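Local coordinates for protein glucokinase (Enterococcus faecalis, PDB 2QM1) that probably phosphorylates glucose at the expense of ATP, as a zinc-containing kinase of the ROK family, at residues K65-V79 against L108-V120. Residues are numbered along the deposited sequence; the frame is centred on the assembly and turned at random.
Sequences KEDFVGIGMGTPGSV and LGIPFALDNDANV. With MG (magnesium ion), chain K.
Ile-71 and Phe-112 begin the parallel pairing of strands 68-75 and 112-116, whose axes diverge by only 24°. Residues Ile-71, Met-73 and Thr-75 supply both the amides and the carbonyls that 68-75 spends on its neighbour: Ile-71 N donates to Pro-111 O (2.8 Å), Ile-71 O accepts from Ala-113 N, and the pattern repeats through Met-73 to Thr-75 N on Asp-115 O. A weak bond from Asp-117 N to Thr-75 O carries the pairing into the first turn of helix 117-128.

On the face that meets helices 46-60 and 100-108, Phe-112 swings its ring along the strand pair, with CG opposite the backbone N (chi1 178°). Ile-71 CG2 reaches the edge of this ring at CD2 (3.7 Å). Selenomethionine Met-73 lays its SE in the ring plane, 5.1 Å from the centroid of Phe-112, an edge-on Met-aromatic contact. Farther along, Val-79 packs against Leu-114, crossing it at a slant. The other face has glycines at Gly-72 and Gly-74, and Val-120 CG1 of the helix comes within 4.0 Å of Gly-74 CA.

At the C-terminal strand ends, Asp-115 OD1 takes Asn-116 N on its anti lone pair (2.6 Å) and Asn-119 ND2 from above the carboxylate plane. This second-shell grip probably helps to orient Asn-119, whose OD1 binds magnesium at 2.3 Å; Asn-116 and Gly-148 O also bind the ion in this structure. Strands 68-75 and 112-116, the latter leading into helix 117-128, are the fourth and fifth of a mixed sheet ordered 3-2-1-4-5, the hallmark of the actin-like ATPase fold.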
loop_
_atom_site.group_PDB
_atom_site.type_symbol
_atom_site.label_atom_id
_atom_site.label_comp_id
_atom_site.label_asym_id
_atom_site.label_seq_id
_atom_site.Cartn_x
_atom_site.Cartn_y
_atom_site.Cartn_z
ATOM N N LYS B 65 0.663 -3.386 -40.476
ATOM C CA LYS B 65 0.067 -2.627 -39.355
ATOM C C LYS B 65 -0.901 -3.444 -38.495
ATOM O O LYS B 65 -1.077 -3.175 -37.305
ATOM C CB LYS B 65 -0.680 -1.423 -39.924
ATOM C CG LYS B 65 -1.463 -0.622 -38.919
ATOM C CD LYS B 65 -1.670 0.795 -39.437
ATOM C CE LYS B 65 -2.348 1.635 -38.403
ATOM N NZ LYS B 65 -3.809 1.334 -38.318
ATOM N N GLU B 66 -1.537 -4.425 -39.116
ATOM C CA GLU B 66 -2.562 -5.218 -38.463
ATOM C C GLU B 66 -1.990 -6.381 -37.669
ATOM O O GLU B 66 -2.722 -7.042 -36.960
ATOM C CB GLU B 66 -3.535 -5.749 -39.499
ATOM C CG GLU B 66 -2.952 -6.798 -40.448
ATOM C CD GLU B 66 -2.315 -6.244 -41.718
ATOM O OE1 GLU B 66 -2.053 -7.074 -42.614
ATOM O OE2 GLU B 66 -2.072 -5.016 -41.844
ATOM N N ASP B 67 -0.694 -6.649 -37.811
ATOM C CA ASP B 67 -0.006 -7.536 -36.864
ATOM C C ASP B 67 0.048 -6.958 -35.455
ATOM O O ASP B 67 0.237 -7.710 -34.505
ATOM C CB ASP B 67 1.442 -7.809 -37.264
ATOM C CG ASP B 67 1.590 -8.864 -38.350
ATOM O OD1 ASP B 67 0.582 -9.328 -38.958
ATOM O OD2 ASP B 67 2.777 -9.186 -38.617
ATOM N N PHE B 68 -0.043 -5.635 -35.316
ATOM C CA PHE B 68 0.140 -4.983 -34.008
ATOM C C PHE B 68 -1.136 -5.070 -33.187
ATOM O O PHE B 68 -2.190 -4.587 -33.639
ATOM C CB PHE B 68 0.568 -3.504 -34.136
ATOM C CG PHE B 68 1.973 -3.319 -34.682
ATOM C CD1 PHE B 68 2.163 -2.821 -35.946
ATOM C CD2 PHE B 68 3.088 -3.667 -33.930
ATOM C CE1 PHE B 68 3.433 -2.677 -36.458
ATOM C CE2 PHE B 68 4.359 -3.501 -34.440
ATOM C CZ PHE B 68 4.530 -2.999 -35.693
ATOM N N VAL B 69 -1.045 -5.702 -32.006
ATOM C CA VAL B 69 -2.223 -5.888 -31.124
ATOM C C VAL B 69 -2.496 -4.569 -30.394
ATOM O O VAL B 69 -3.658 -4.122 -30.222
ATOM C CB VAL B 69 -1.997 -7.066 -30.128
ATOM C CG1 VAL B 69 -3.040 -7.053 -28.983
ATOM C CG2 VAL B 69 -1.950 -8.403 -30.876
ATOM N N GLY B 70 -1.410 -3.928 -30.002
ATOM C CA GLY B 70 -1.459 -2.517 -29.610
ATOM C C GLY B 70 -0.146 -1.918 -29.142
ATOM O O GLY B 70 0.919 -2.534 -29.250
ATOM N N ILE B 71 -0.237 -0.731 -28.554
ATOM C CA ILE B 71 0.963 0.037 -28.080
ATOM C C ILE B 71 0.765 0.345 -26.608
ATOM O O ILE B 71 -0.285 0.888 -26.212
ATOM C CB ILE B 71 1.088 1.403 -28.837
ATOM C CG1 ILE B 71 1.346 1.192 -30.315
ATOM C CG2 ILE B 71 2.239 2.264 -28.328
ATOM C CD1 ILE B 71 0.843 2.361 -31.185
ATOM N N GLY B 72 1.763 0.038 -25.800
ATOM C CA GLY B 72 1.798 0.502 -24.423
ATOM C C GLY B 72 2.924 1.513 -24.200
ATOM O O GLY B 72 4.000 1.391 -24.765
HETATM N N MSE B 73 2.669 2.517 -23.372
HETATM C CA MSE B 73 3.701 3.546 -23.086
HETATM C C MSE B 73 3.861 3.854 -21.590
HETATM O O MSE B 73 2.887 3.988 -20.902
HETATM C CB MSE B 73 3.385 4.841 -23.874
HETATM C CG MSE B 73 4.402 5.985 -23.652
HETATM SE SE MSE B 73 3.883 7.444 -24.821
HETATM C CE MSE B 73 4.278 8.920 -23.612
ATOM N N GLY B 74 5.095 3.951 -21.108
ATOM C CA GLY B 74 5.384 4.505 -19.825
ATOM C C GLY B 74 5.879 5.946 -19.959
ATOM O O GLY B 74 6.623 6.259 -20.873
ATOM N N THR B 75 5.434 6.816 -19.052
ATOM C CA THR B 75 5.744 8.238 -19.106
ATOM C C THR B 75 6.033 8.746 -17.698
ATOM O O THR B 75 5.415 8.285 -16.725
ATOM C CB THR B 75 4.562 9.065 -19.669
ATOM O OG1 THR B 75 4.878 10.478 -19.618
ATOM C CG2 THR B 75 3.319 8.810 -18.856
ATOM N N PRO B 76 6.929 9.728 -17.591
ATOM C CA PRO B 76 7.082 10.462 -16.342
ATOM C C PRO B 76 5.752 11.148 -16.020
ATOM O O PRO B 76 4.959 11.413 -16.934
ATOM C CB PRO B 76 8.138 11.514 -16.681
ATOM C CG PRO B 76 8.856 10.961 -17.845
ATOM C CD PRO B 76 7.815 10.260 -18.635
ATOM N N GLY B 77 5.514 11.392 -14.725
ATOM C CA GLY B 77 4.326 12.082 -14.205
ATOM C C GLY B 77 3.191 11.165 -13.808
ATOM O O GLY B 77 3.347 9.953 -13.764
ATOM N N SER B 78 2.011 11.731 -13.559
ATOM C CA SER B 78 0.926 10.878 -13.122
ATOM C C SER B 78 -0.160 10.708 -14.206
ATOM O O SER B 78 -0.450 11.609 -14.991
ATOM C CB SER B 78 0.411 11.293 -11.750
ATOM O OG SER B 78 -0.846 11.887 -11.812
ATOM N N VAL B 79 -0.705 9.508 -14.280
ATOM C CA VAL B 79 -1.528 9.163 -15.416
ATOM C C VAL B 79 -2.932 8.829 -14.958
ATOM O O VAL B 79 -3.107 8.006 -14.074
ATOM C CB VAL B 79 -0.888 7.961 -16.237
ATOM C CG1 VAL B 79 -1.825 7.483 -17.374
ATOM C CG2 VAL B 79 0.485 8.380 -16.830
ATOM N N LEU B 108 -2.105 7.036 -35.109
ATOM C CA LEU B 108 -1.510 5.744 -35.442
ATOM C C LEU B 108 -2.556 4.703 -35.857
ATOM O O LEU B 108 -2.252 3.816 -36.647
ATOM C CB LEU B 108 -0.622 5.258 -34.287
ATOM C CG LEU B 108 0.906 5.275 -34.450
ATOM C CD1 LEU B 108 1.450 6.135 -35.648
ATOM C CD2 LEU B 108 1.734 5.503 -33.136
ATOM N N GLY B 109 -3.787 4.811 -35.366
ATOM C CA GLY B 109 -4.826 3.840 -35.772
ATOM C C GLY B 109 -4.602 2.440 -35.194
ATOM O O GLY B 109 -5.094 1.419 -35.739
ATOM N N ILE B 110 -3.867 2.392 -34.100
ATOM C CA ILE B 110 -3.699 1.152 -33.364
ATOM C C ILE B 110 -3.884 1.439 -31.867
ATOM O O ILE B 110 -3.413 2.460 -31.370
ATOM C CB ILE B 110 -2.359 0.432 -33.711
ATOM C CG1 ILE B 110 -1.418 0.346 -32.524
ATOM C CG2 ILE B 110 -1.693 0.999 -34.949
ATOM C CD1 ILE B 110 -1.369 -0.999 -32.000
ATOM N N PRO B 111 -4.573 0.534 -31.148
ATOM C CA PRO B 111 -4.993 0.819 -29.762
ATOM C C PRO B 111 -3.799 1.128 -28.840
ATOM O O PRO B 111 -2.729 0.528 -28.984
ATOM C CB PRO B 111 -5.756 -0.453 -29.331
ATOM C CG PRO B 111 -5.294 -1.485 -30.237
ATOM C CD PRO B 111 -4.949 -0.831 -31.555
ATOM N N PHE B 112 -4.005 2.062 -27.915
ATOM C CA PHE B 112 -2.933 2.666 -27.118
ATOM C C PHE B 112 -3.306 2.674 -25.638
ATOM O O PHE B 112 -4.454 2.962 -25.302
ATOM C CB PHE B 112 -2.668 4.110 -27.636
ATOM C CG PHE B 112 -1.630 4.850 -26.864
ATOM C CD1 PHE B 112 -1.991 5.666 -25.810
ATOM C CD2 PHE B 112 -0.284 4.660 -27.139
ATOM C CE1 PHE B 112 -1.034 6.336 -25.090
ATOM C CE2 PHE B 112 0.687 5.345 -26.423
ATOM C CZ PHE B 112 0.300 6.184 -25.398
ATOM N N ALA B 113 -2.334 2.380 -24.760
ATOM C CA ALA B 113 -2.523 2.484 -23.345
ATOM C C ALA B 113 -1.269 3.112 -22.755
ATOM O O ALA B 113 -0.181 2.982 -23.302
ATOM C CB ALA B 113 -2.784 1.105 -22.709
ATOM N N LEU B 114 -1.409 3.850 -21.669
ATOM C CA LEU B 114 -0.198 4.392 -21.082
ATOM C C LEU B 114 -0.274 4.347 -19.590
ATOM O O LEU B 114 -1.349 4.252 -18.995
ATOM C CB LEU B 114 0.095 5.829 -21.577
ATOM C CG LEU B 114 -0.616 7.010 -20.900
ATOM C CD1 LEU B 114 -0.291 8.286 -21.618
ATOM C CD2 LEU B 114 -2.123 6.813 -20.795
ATOM N N ASP B 115 0.894 4.439 -18.983
ATOM C CA ASP B 115 0.977 4.390 -17.530
ATOM C C ASP B 115 2.215 5.127 -17.060
ATOM O O ASP B 115 3.000 5.582 -17.857
ATOM C CB ASP B 115 0.841 2.949 -16.951
ATOM C CG ASP B 115 0.158 2.924 -15.554
ATOM O OD1 ASP B 115 0.468 3.788 -14.652
ATOM O OD2 ASP B 115 -0.729 2.056 -15.385
ATOM N N ASN B 116 2.320 5.315 -15.770
ATOM C CA ASN B 116 3.505 5.950 -15.196
ATOM C C ASN B 116 4.753 5.088 -15.466
ATOM O O ASN B 116 4.656 3.871 -15.548
ATOM C CB ASN B 116 3.283 6.138 -13.714
ATOM C CG ASN B 116 4.545 6.413 -12.995
ATOM O OD1 ASN B 116 5.016 7.549 -12.983
ATOM N ND2 ASN B 116 5.153 5.387 -12.474
ATOM N N ASP B 117 5.921 5.719 -15.555
ATOM C CA ASP B 117 7.122 5.026 -16.004
ATOM C C ASP B 117 7.631 3.933 -15.056
ATOM O O ASP B 117 7.948 2.847 -15.516
ATOM C CB ASP B 117 8.234 6.012 -16.397
ATOM C CG ASP B 117 8.660 6.951 -15.252
ATOM O OD1 ASP B 117 7.983 7.005 -14.203
ATOM O OD2 ASP B 117 9.670 7.684 -15.437
ATOM N N ALA B 118 7.643 4.175 -13.744
ATOM C CA ALA B 118 7.972 3.077 -12.805
ATOM C C ALA B 118 6.857 2.060 -12.690
ATOM O O ALA B 118 7.129 0.905 -12.450
ATOM C CB ALA B 118 8.374 3.597 -11.468
ATOM N N ASN B 119 5.595 2.467 -12.919
ATOM C CA ASN B 119 4.487 1.505 -12.868
ATOM C C ASN B 119 4.675 0.394 -13.901
ATOM O O ASN B 119 4.562 -0.793 -13.631
ATOM C CB ASN B 119 3.142 2.205 -13.090
ATOM C CG ASN B 119 2.658 2.896 -11.834
ATOM O OD1 ASN B 119 3.404 2.986 -10.837
ATOM N ND2 ASN B 119 1.437 3.419 -11.868
ATOM N N VAL B 120 5.009 0.843 -15.092
ATOM C CA VAL B 120 5.181 0.004 -16.275
ATOM C C VAL B 120 6.453 -0.869 -16.108
ATOM O O VAL B 120 6.448 -2.055 -16.364
ATOM C CB VAL B 120 5.136 1.001 -17.467
ATOM C CG1 VAL B 120 6.254 0.917 -18.350
ATOM C CG2 VAL B 120 3.776 1.044 -18.119
HETATM MG MG MG K . 4.880 4.595 -10.234
HETATM O O HOH W 1 3.506 6.332 -9.350
#